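Long-range contacts in tail spike protein (Acinetobacter phage vB_AbaP_AS12, PDB 6EU4), which probably forms the trimeric host-recognition spike of the phage, binding and perhaps degrading the surface polysaccharide of Acinetobacter baumannii: residues I224-S235 and V246-F257; E485-S493 and R552-W563. All coordinates share one frame; numbering follows the deposited sequence.

Contact 1: I224-S235 and V246-F257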
loop_
_atom_site.group_PDB
_atom_site.type_symbol
_atom_site.label_atom_id
_atom_site.label_comp_id
_atom_site.label_asym_id
_atom_site.label_seq_id
_atom_site.Cartn_x
_atom_site.Cartn_y
_atom_site.Cartn_z
ATOM N N ILE A 224 6.373 17.553 14.172
ATOM C CA ILE A 224 5.667 18.417 15.108
ATOM C C ILE A 224 5.075 17.547 16.199
ATOM O O ILE A 224 4.371 16.570 15.915
ATOM C CB ILE A 224 4.562 19.236 14.419
ATOM C CG1 ILE A 224 5.189 20.240 13.457
ATOM C CG2 ILE A 224 3.710 19.963 15.470
ATOM C CD1 ILE A 224 4.195 20.894 12.553
ATOM N N LEU A 225 5.332 17.923 17.441
ATOM C CA LEU A 225 4.820 17.213 18.602
ATOM C C LEU A 225 3.844 18.112 19.331
ATOM O O LEU A 225 4.208 19.217 19.719
ATOM C CB LEU A 225 5.950 16.850 19.559
ATOM C CG LEU A 225 5.508 16.433 20.979
ATOM C CD1 LEU A 225 4.750 15.116 20.950
ATOM C CD2 LEU A 225 6.711 16.371 21.906
ATOM N N THR A 226 2.627 17.649 19.555
ATOM C CA THR A 226 1.739 18.310 20.502
ATOM C C THR A 226 1.548 17.392 21.698
ATOM O O THR A 226 1.366 16.183 21.539
ATOM C CB THR A 226 0.376 18.696 19.878
ATOM O OG1 THR A 226 -0.439 17.539 19.652
ATOM C CG2 THR A 226 0.564 19.423 18.570
ATOM N N LYS A 227 1.612 17.966 22.889
ATOM C CA LYS A 227 1.423 17.160 24.083
ATOM C C LYS A 227 0.987 18.068 25.216
ATOM O O LYS A 227 1.015 19.304 25.115
ATOM C CB LYS A 227 2.685 16.364 24.442
ATOM C CG LYS A 227 3.855 17.206 24.868
ATOM C CD LYS A 227 5.055 16.342 25.306
ATOM C CE LYS A 227 4.940 15.879 26.744
ATOM N NZ LYS A 227 6.266 15.421 27.282
ATOM N N ASN A 228 0.530 17.430 26.293
ATOM C CA ASN A 228 -0.137 18.132 27.379
ATOM C C ASN A 228 -1.352 18.888 26.854
ATOM O O ASN A 228 -1.572 20.039 27.210
ATOM C CB ASN A 228 0.815 19.091 28.113
ATOM C CG ASN A 228 1.887 18.357 28.885
ATOM O OD1 ASN A 228 1.667 17.250 29.351
ATOM N ND2 ASN A 228 3.062 18.956 28.995
ATOM N N THR A 229 -2.123 18.248 25.972
ATOM C CA THR A 229 -3.348 18.811 25.422
ATOM C C THR A 229 -4.549 17.953 25.785
ATOM O O THR A 229 -4.426 16.787 26.157
ATOM C CB THR A 229 -3.311 18.909 23.878
ATOM O OG1 THR A 229 -3.356 17.593 23.289
ATOM C CG2 THR A 229 -2.084 19.663 23.415
ATOM N N PHE A 230 -5.725 18.559 25.620
ATOM C CA PHE A 230 -6.997 17.848 25.672
ATOM C C PHE A 230 -7.318 17.236 24.315
ATOM O O PHE A 230 -7.703 16.060 24.218
ATOM C CB PHE A 230 -8.091 18.830 26.103
ATOM C CG PHE A 230 -9.474 18.249 26.148
ATOM C CD1 PHE A 230 -9.819 17.327 27.119
ATOM C CD2 PHE A 230 -10.448 18.677 25.267
ATOM C CE1 PHE A 230 -11.111 16.818 27.186
ATOM C CE2 PHE A 230 -11.740 18.167 25.329
ATOM C CZ PHE A 230 -12.061 17.239 26.278
ATOM N N GLU A 231 -7.142 18.028 23.256
ATOM C CA GLU A 231 -7.263 17.570 21.874
ATOM C C GLU A 231 -5.993 17.991 21.160
ATOM O O GLU A 231 -5.542 19.127 21.327
ATOM C CB GLU A 231 -8.516 18.174 21.215
ATOM C CG GLU A 231 -9.790 17.627 21.791
ATOM C CD GLU A 231 -11.048 18.442 21.467
ATOM O OE1 GLU A 231 -10.952 19.542 20.880
ATOM O OE2 GLU A 231 -12.146 17.981 21.839
ATOM N N GLY A 232 -5.398 17.082 20.389
ATOM C CA GLY A 232 -4.092 17.359 19.826
ATOM C C GLY A 232 -4.118 18.250 18.601
ATOM O O GLY A 232 -3.695 19.410 18.649
ATOM N N ILE A 233 -4.581 17.679 17.492
ATOM C CA ILE A 233 -4.699 18.356 16.205
ATOM C C ILE A 233 -6.160 18.247 15.769
ATOM O O ILE A 233 -6.738 17.153 15.774
ATOM C CB ILE A 233 -3.741 17.752 15.164
ATOM C CG1 ILE A 233 -2.282 17.972 15.607
ATOM C CG2 ILE A 233 -3.991 18.370 13.776
ATOM C CD1 ILE A 233 -1.285 17.219 14.801
ATOM N N LYS A 234 -6.762 19.382 15.420
ATOM C CA LYS A 234 -8.200 19.459 15.193
ATOM C C LYS A 234 -8.502 20.291 13.953
ATOM O O LYS A 234 -8.119 21.460 13.887
ATOM C CB LYS A 234 -8.864 20.065 16.417
ATOM C CG LYS A 234 -10.359 20.047 16.384
ATOM C CD LYS A 234 -10.909 20.504 17.725
ATOM C CE LYS A 234 -12.377 20.187 17.855
ATOM N NZ LYS A 234 -12.897 20.598 19.214
ATOM N N SER A 235 -9.230 19.704 13.002
ATOM C CA SER A 235 -9.489 20.328 11.714
ATOM C C SER A 235 -10.910 19.990 11.271
ATOM O O SER A 235 -11.506 19.006 11.724
ATOM C CB SER A 235 -8.450 19.853 10.683
ATOM O OG SER A 235 -8.626 20.441 9.404
ATOM N N VAL A 246 4.420 13.467 12.825
ATOM C CA VAL A 246 3.599 14.307 13.685
ATOM C C VAL A 246 3.051 13.428 14.795
ATOM O O VAL A 246 2.474 12.358 14.538
ATOM C CB VAL A 246 2.476 14.992 12.889
ATOM C CG1 VAL A 246 1.546 15.761 13.813
ATOM C CG2 VAL A 246 3.086 15.925 11.865
ATOM N N GLN A 247 3.228 13.879 16.030
ATOM C CA GLN A 247 2.764 13.153 17.196
ATOM C C GLN A 247 1.731 14.021 17.891
ATOM O O GLN A 247 1.989 15.205 18.148
ATOM C CB GLN A 247 3.907 12.843 18.160
ATOM C CG GLN A 247 3.432 12.247 19.477
ATOM C CD GLN A 247 4.560 11.877 20.432
ATOM O OE1 GLN A 247 5.741 11.982 20.108
ATOM N NE2 GLN A 247 4.185 11.460 21.638
ATOM N N ALA A 248 0.576 13.444 18.182
ATOM C CA ALA A 248 -0.466 14.135 18.926
ATOM C C ALA A 248 -0.744 13.347 20.202
ATOM O O ALA A 248 -1.376 12.282 20.171
ATOM C CB ALA A 248 -1.724 14.309 18.081
ATOM N N SER A 249 -0.250 13.882 21.313
ATOM C CA SER A 249 -0.478 13.312 22.631
ATOM C C SER A 249 -1.549 14.154 23.314
ATOM O O SER A 249 -1.363 15.354 23.520
ATOM C CB SER A 249 0.819 13.279 23.437
ATOM O OG SER A 249 1.826 12.538 22.749
ATOM N N ALA A 250 -2.678 13.531 23.626
ATOM C CA ALA A 250 -3.842 14.250 24.118
ATOM C C ALA A 250 -4.575 13.402 25.143
ATOM O O ALA A 250 -4.535 12.176 25.082
ATOM C CB ALA A 250 -4.806 14.577 22.982
ATOM N N SER A 251 -5.272 14.060 26.073
ATOM C CA SER A 251 -6.036 13.306 27.059
ATOM C C SER A 251 -7.376 12.811 26.528
ATOM O O SER A 251 -7.878 11.811 27.033
ATOM C CB SER A 251 -6.260 14.137 28.328
ATOM O OG SER A 251 -7.114 15.242 28.056
ATOM N N SER A 252 -7.965 13.451 25.512
ATOM C CA SER A 252 -9.264 13.028 24.991
ATOM C C SER A 252 -9.188 12.501 23.559
ATOM O O SER A 252 -9.491 11.322 23.318
ATOM C CB SER A 252 -10.265 14.187 25.098
ATOM O OG SER A 252 -11.539 13.793 24.611
ATOM N N ARG A 253 -8.804 13.332 22.588
ATOM C CA ARG A 253 -8.706 12.896 21.189
ATOM C C ARG A 253 -7.403 13.411 20.589
ATOM O O ARG A 253 -7.117 14.607 20.668
ATOM C CB ARG A 253 -9.900 13.379 20.352
ATOM C CG ARG A 253 -11.249 12.824 20.803
ATOM C CD ARG A 253 -12.386 13.276 19.890
ATOM N NE ARG A 253 -12.754 14.655 20.157
ATOM C CZ ARG A 253 -13.473 15.419 19.337
ATOM N NH1 ARG A 253 -13.922 14.945 18.186
ATOM N NH2 ARG A 253 -13.754 16.679 19.673
ATOM N N SER A 254 -6.606 12.508 20.010
ATOM C CA SER A 254 -5.308 12.898 19.463
ATOM C C SER A 254 -5.461 13.650 18.146
ATOM O O SER A 254 -5.035 14.801 18.033
ATOM C CB SER A 254 -4.408 11.678 19.296
ATOM O OG SER A 254 -4.108 11.114 20.565
ATOM N N PHE A 255 -6.080 13.019 17.146
ATOM C CA PHE A 255 -6.256 13.598 15.816
ATOM C C PHE A 255 -7.753 13.678 15.507
ATOM O O PHE A 255 -8.463 12.673 15.622
ATOM C CB PHE A 255 -5.589 12.729 14.744
ATOM C CG PHE A 255 -4.083 12.680 14.804
ATOM C CD1 PHE A 255 -3.321 13.620 14.140
ATOM C CD2 PHE A 255 -3.437 11.649 15.468
ATOM C CE1 PHE A 255 -1.924 13.544 14.159
ATOM C CE2 PHE A 255 -2.052 11.579 15.499
ATOM C CZ PHE A 255 -1.295 12.517 14.845
ATOM N N ILE A 256 -8.229 14.860 15.129
ATOM C CA ILE A 256 -9.630 15.089 14.779
ATOM C C ILE A 256 -9.659 15.756 13.413
ATOM O O ILE A 256 -9.122 16.861 13.255
ATOM C CB ILE A 256 -10.354 15.993 15.800
ATOM C CG1 ILE A 256 -10.253 15.438 17.224
ATOM C CG2 ILE A 256 -11.796 16.225 15.372
ATOM C CD1 ILE A 256 -10.490 16.546 18.248
ATOM N N PHE A 257 -10.281 15.089 12.430
ATOM C CA PHE A 257 -10.471 15.646 11.096
ATOM C C PHE A 257 -11.952 15.559 10.740
ATOM O O PHE A 257 -12.640 14.597 11.096
ATOM C CB PHE A 257 -9.610 14.916 10.063
ATOM C CG PHE A 257 -8.149 15.265 10.142
ATOM C CD1 PHE A 257 -7.317 14.604 11.021
ATOM C CD2 PHE A 257 -7.616 16.251 9.322
ATOM C CE1 PHE A 257 -5.970 14.936 11.117
ATOM C CE2 PHE A 257 -6.271 16.576 9.389
ATOM C CZ PHE A 257 -5.444 15.920 10.298
HETATM O O HOH W 1 -12.771 15.555 22.897
HETATM O O HOH W 2 -15.388 19.160 19.766
#

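Contact 2: E485-S493 and R552-W563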
loop_
_atom_site.group_PDB
_atom_site.type_symbol
_atom_site.label_atom_id
_atom_site.label_comp_id
_atom_site.label_asym_id
_atom_site.label_seq_id
_atom_site.Cartn_x
_atom_site.Cartn_y
_atom_site.Cartn_z
ATOM N N GLU A 485 -20.729 -38.032 14.076
ATOM C CA GLU A 485 -21.790 -37.070 13.838
ATOM C C GLU A 485 -22.787 -37.645 12.851
ATOM O O GLU A 485 -22.492 -38.574 12.088
ATOM C CB GLU A 485 -21.244 -35.716 13.349
ATOM C CG GLU A 485 -20.190 -35.772 12.283
ATOM C CD GLU A 485 -19.481 -34.419 12.072
ATOM O OE1 GLU A 485 -20.161 -33.393 11.839
ATOM O OE2 GLU A 485 -18.235 -34.389 12.128
ATOM N N SER A 486 -23.987 -37.084 12.891
ATOM C CA SER A 486 -25.080 -37.568 12.070
ATOM C C SER A 486 -25.134 -36.814 10.748
ATOM O O SER A 486 -25.160 -35.582 10.726
ATOM C CB SER A 486 -26.416 -37.417 12.795
ATOM O OG SER A 486 -27.481 -37.632 11.889
ATOM N N ILE A 487 -25.190 -37.563 9.645
ATOM C CA ILE A 487 -25.370 -36.935 8.340
ATOM C C ILE A 487 -26.816 -36.539 8.097
ATOM O O ILE A 487 -27.110 -35.891 7.090
ATOM C CB ILE A 487 -24.869 -37.863 7.215
ATOM C CG1 ILE A 487 -25.613 -39.197 7.227
ATOM C CG2 ILE A 487 -23.380 -38.074 7.335
ATOM C CD1 ILE A 487 -25.420 -39.994 5.908
ATOM N N THR A 488 -27.723 -36.881 9.007
ATOM C CA THR A 488 -29.087 -36.384 8.950
ATOM C C THR A 488 -29.196 -34.945 9.430
ATOM O O THR A 488 -30.115 -34.232 9.009
ATOM C CB THR A 488 -29.971 -37.311 9.774
ATOM O OG1 THR A 488 -29.913 -38.615 9.189
ATOM C CG2 THR A 488 -31.424 -36.830 9.822
ATOM N N ASN A 489 -28.261 -34.489 10.257
ATOM C CA ASN A 489 -28.340 -33.176 10.890
ATOM C C ASN A 489 -27.266 -32.221 10.375
ATOM O O ASN A 489 -26.709 -31.426 11.138
ATOM C CB ASN A 489 -28.251 -33.314 12.410
ATOM C CG ASN A 489 -29.309 -34.243 12.972
ATOM O OD1 ASN A 489 -30.401 -34.363 12.418
ATOM N ND2 ASN A 489 -28.989 -34.909 14.088
ATOM N N LEU A 490 -26.986 -32.266 9.067
ATOM C CA LEU A 490 -26.044 -31.359 8.418
ATOM C C LEU A 490 -26.743 -30.384 7.477
ATOM O O LEU A 490 -26.093 -29.781 6.611
ATOM C CB LEU A 490 -24.979 -32.150 7.648
ATOM C CG LEU A 490 -24.132 -33.119 8.467
ATOM C CD1 LEU A 490 -23.181 -33.916 7.562
ATOM C CD2 LEU A 490 -23.333 -32.369 9.527
ATOM N N ARG A 491 -28.060 -30.215 7.635
ATOM C CA ARG A 491 -28.828 -29.337 6.762
ATOM C C ARG A 491 -28.662 -27.866 7.119
ATOM O O ARG A 491 -28.855 -26.994 6.263
ATOM C CB ARG A 491 -30.302 -29.733 6.837
ATOM C CG ARG A 491 -30.493 -31.211 6.464
ATOM C CD ARG A 491 -31.890 -31.665 6.697
ATOM N NE ARG A 491 -32.808 -31.194 5.672
ATOM C CZ ARG A 491 -34.092 -31.529 5.651
ATOM N NH1 ARG A 491 -34.569 -32.318 6.601
ATOM N NH2 ARG A 491 -34.899 -31.088 4.692
ATOM N N GLY A 492 -28.332 -27.576 8.373
ATOM C CA GLY A 492 -28.091 -26.205 8.801
ATOM C C GLY A 492 -26.668 -25.724 8.578
ATOM O O GLY A 492 -26.439 -24.527 8.372
ATOM N N SER A 493 -25.703 -26.641 8.595
ATOM C CA SER A 493 -24.296 -26.266 8.616
ATOM C C SER A 493 -23.603 -26.426 7.271
ATOM O O SER A 493 -22.571 -25.784 7.042
ATOM C CB SER A 493 -23.547 -27.098 9.662
ATOM O OG SER A 493 -23.620 -28.486 9.398
ATOM N N ARG A 552 -31.509 -40.360 -0.910
ATOM C CA ARG A 552 -32.673 -39.889 -0.164
ATOM C C ARG A 552 -32.813 -38.384 -0.347
ATOM O O ARG A 552 -31.886 -37.704 -0.773
ATOM C CB ARG A 552 -32.590 -40.243 1.322
ATOM C CG ARG A 552 -31.488 -39.501 2.120
ATOM C CD ARG A 552 -31.669 -39.723 3.624
ATOM N NE ARG A 552 -30.578 -39.113 4.370
ATOM C CZ ARG A 552 -30.433 -39.181 5.690
ATOM N NH1 ARG A 552 -31.319 -39.817 6.454
ATOM N NH2 ARG A 552 -29.386 -38.604 6.253
ATOM N N THR A 553 -34.010 -37.876 -0.051
ATOM C CA THR A 553 -34.309 -36.458 -0.165
ATOM C C THR A 553 -34.944 -35.961 1.118
ATOM O O THR A 553 -35.561 -36.721 1.868
ATOM C CB THR A 553 -35.267 -36.165 -1.324
ATOM O OG1 THR A 553 -36.441 -36.953 -1.174
ATOM C CG2 THR A 553 -34.612 -36.470 -2.663
ATOM N N GLY A 554 -34.814 -34.656 1.322
ATOM C CA GLY A 554 -35.481 -33.967 2.411
ATOM C C GLY A 554 -36.184 -32.728 1.906
ATOM O O GLY A 554 -35.556 -31.825 1.347
ATOM N N ASP A 555 -37.501 -32.691 2.072
ATOM C CA ASP A 555 -38.287 -31.546 1.654
ATOM C C ASP A 555 -38.064 -30.391 2.625
ATOM O O ASP A 555 -37.718 -30.588 3.792
ATOM C CB ASP A 555 -39.761 -31.952 1.587
ATOM C CG ASP A 555 -40.641 -30.998 0.770
ATOM O OD1 ASP A 555 -40.140 -30.012 0.174
ATOM O OD2 ASP A 555 -41.878 -31.261 0.737
ATOM N N TYR A 556 -38.238 -29.179 2.114
ATOM C CA TYR A 556 -38.130 -27.973 2.921
ATOM C C TYR A 556 -39.108 -28.040 4.090
ATOM O O TYR A 556 -40.321 -28.155 3.887
ATOM C CB TYR A 556 -38.424 -26.773 2.028
ATOM C CG TYR A 556 -38.147 -25.419 2.621
ATOM C CD1 TYR A 556 -39.099 -24.767 3.401
ATOM C CD2 TYR A 556 -36.948 -24.778 2.372
ATOM C CE1 TYR A 556 -38.849 -23.510 3.928
ATOM C CE2 TYR A 556 -36.688 -23.512 2.894
ATOM C CZ TYR A 556 -37.650 -22.889 3.662
ATOM O OH TYR A 556 -37.407 -21.641 4.195
ATOM N N GLY A 557 -38.580 -27.983 5.315
ATOM C CA GLY A 557 -39.409 -28.060 6.503
ATOM C C GLY A 557 -39.871 -29.451 6.884
ATOM O O GLY A 557 -40.716 -29.587 7.777
ATOM N N GLN A 558 -39.345 -30.484 6.248
ATOM C CA GLN A 558 -39.702 -31.861 6.553
ATOM C C GLN A 558 -38.450 -32.657 6.880
ATOM O O GLN A 558 -37.350 -32.339 6.426
ATOM C CB GLN A 558 -40.418 -32.540 5.372
ATOM C CG GLN A 558 -41.669 -31.843 4.904
ATOM C CD GLN A 558 -42.848 -31.993 5.879
ATOM O OE1 GLN A 558 -42.839 -32.835 6.776
ATOM N NE2 GLN A 558 -43.865 -31.172 5.685
ATOM N N ALA A 559 -38.643 -33.737 7.635
ATOM C CA ALA A 559 -37.560 -34.679 7.876
ATOM C C ALA A 559 -37.195 -35.411 6.584
ATOM O O ALA A 559 -37.991 -35.508 5.642
ATOM C CB ALA A 559 -37.959 -35.690 8.947
ATOM N N TYR A 560 -35.976 -35.953 6.556
ATOM C CA TYR A 560 -35.543 -36.767 5.430
ATOM C C TYR A 560 -36.504 -37.926 5.203
ATOM O O TYR A 560 -37.000 -38.558 6.148
ATOM C CB TYR A 560 -34.145 -37.329 5.668
ATOM C CG TYR A 560 -32.983 -36.445 5.228
ATOM C CD1 TYR A 560 -32.694 -36.260 3.881
ATOM C CD2 TYR A 560 -32.167 -35.825 6.163
ATOM C CE1 TYR A 560 -31.604 -35.478 3.476
ATOM C CE2 TYR A 560 -31.079 -35.042 5.770
ATOM C CZ TYR A 560 -30.806 -34.868 4.437
ATOM O OH TYR A 560 -29.738 -34.080 4.066
ATOM N N ALA A 561 -36.747 -38.211 3.934
ATOM C CA ALA A 561 -37.444 -39.418 3.530
ATOM C C ALA A 561 -36.516 -40.630 3.646
ATOM O O ALA A 561 -35.297 -40.506 3.823
ATOM C CB ALA A 561 -37.951 -39.276 2.103
ATOM N N SER A 562 -37.118 -41.820 3.560
ATOM C CA SER A 562 -36.366 -43.066 3.699
ATOM C C SER A 562 -35.287 -43.199 2.627
ATOM O O SER A 562 -35.438 -42.743 1.489
ATOM C CB SER A 562 -37.307 -44.268 3.617
ATOM O OG SER A 562 -38.310 -44.204 4.618
ATOM N N TRP A 563 -34.191 -43.857 2.998
ATOM C CA TRP A 563 -33.137 -44.171 2.040
ATOM C C TRP A 563 -33.625 -45.167 0.986
ATOM O O TRP A 563 -34.384 -46.096 1.287
ATOM C CB TRP A 563 -31.939 -44.779 2.759
ATOM C CG TRP A 563 -31.025 -43.837 3.467
ATOM C CD1 TRP A 563 -30.908 -43.672 4.820
ATOM C CD2 TRP A 563 -30.057 -42.971 2.872
ATOM N NE1 TRP A 563 -29.933 -42.756 5.098
ATOM C CE2 TRP A 563 -29.392 -42.306 3.925
ATOM C CE3 TRP A 563 -29.691 -42.689 1.559
ATOM C CZ2 TRP A 563 -28.378 -41.382 3.703
ATOM C CZ3 TRP A 563 -28.681 -41.769 1.330
ATOM C CH2 TRP A 563 -28.035 -41.118 2.414
HETATM O O HOH W 3 -28.009 -33.486 6.163
HETATM O O HOH W 4 -31.719 -40.512 9.490
#

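Contact 1: I224-S235 and V246-F257
Glu-231 and Arg-253 lie side by side, one from each segment, and form a salt bridge. Arg-253 NH2 stands 3.0 Å from Glu-231 OE2. The oxygen is near the guanidinium plane, but the nitrogen reaches it from above the carboxylate, and the two flat groups are 80° apart. Glu-231 OE1 takes Lys-234 NZ on its syn side at 2.8 Å. One carboxylate thus binds two cations and would offset the charge between them. A water bonds to Glu-231 OE2, Arg-253 NE and Ser-252 OG. Ile-256 CD1 covers one guanidinium face of Arg-253, over its centre.

The backbones run parallel. Strands 224-227 and 247-250 have axes 4.8 Å apart. Thr-226 N bonds to Gln-247 O at 2.9 Å, and Ser-249 N to Thr-226 O. Both chains then turn a corner. There Thr-229 OG1 donates to Ser-249 O at 3.0 Å; its chi1 of 69° sets the hydroxyl between backbone N and carbonyl carbon. Beyond the corner, Ile-256 N bonds to Ile-233 O at 2.8 Å.

Packing completes the match. Ser-252 CB sits over a face of the Phe-230 ring, a CH-pi contact. Leu-225 CD1 lies along the extended side chain of Gln-247. Ile-233 CD1 touches both Val-246 CG1 and the Phe-255 ring, unusually close to Val-246 CG1 at 3.3 Å.

These are successive coils of a parallel beta-helix, as in other phage tailspikes. Strand 196-200 adjoins Leu-225 on the preceding coil. On the following one, Asp-287 makes a salt bridge with Arg-253 NH1, Trp-286 stacks on Phe-255, and strand 277-279 packs against Gln-247.

Contact 2: E485-S493 and R552-W563
Arg-491 reaches from its loop to the carbonyls of the turn at 555-558, and hydrogen bonds dominate this contact. Arg-491 NH1 donates to Gln-558 O at 2.8 Å, close to the plane of both groups. Arg-491 NH2 donates to Asp-555 O at 3.0 Å, from above the carbonyl plane. Gln-558 N reaches that same oxygen from the opposite face. A bend at chi3 (76°) turns the guanidinium of Arg-491 to meet both carbonyls edge-on. Its NE is held by Asn-535 and its NH2 also by Ser-533 O. A second arginine works in the other direction: Arg-552 NH2 donates to Thr-488 OG1 at 3.0 Å, in the guanidinium plane, and is also bound by Gln-537.

Two waters add bridges. One accepts from Tyr-560 OH and donates to Ile-487 O at 2.7 Å. The other joins Thr-488 OG1 to Arg-552 NH1.

Cations and rings alternate. Arg-491 CZ lies 4.8 Å from the centroid of the Tyr-560 ring, over one face, in a cation-pi contact. The other face of Tyr-560 is covered by Arg-552, and on the far face of that guanidinium Trp-563 CZ2 lies toward the rim, with Arg-552 CD over the indole centre.

Apolar contact is smaller. Ile-487 CD1 touches the edge of Trp-563 at CZ2, 3.9 Å away. Thr-488 CG2 packs against Tyr-560 CD2.

The segment 485-493 is the loop between strands 474-481 and 496-501, while 552-563 leaves strand 547-554. The arrangement is that of an arginine hydrogen-bonded to the first and last carbonyls of a type II beta turn, here tying two connections of a largely antiparallel sheet together.

The two contacts are independent. Their centres are about 60 Å apart, their nearest atoms about 42 Å, and contact 1 closes along the chain before contact 2 opens. Contact 1 joins neighbouring coils of the long beta-helix, by paired backbones. Contact 2 joins a loop to a strand end and turn in the smaller six-stranded sheet toward the C-terminal end of the modelled chain, by side chains. Contact 2 also borders a subunit interface: Trp-563 O bonds to Arg-570 of a neighbouring subunit, and Thr-553 packs on Ala-547 of that subunit. No active-site residue has been assigned to either contact.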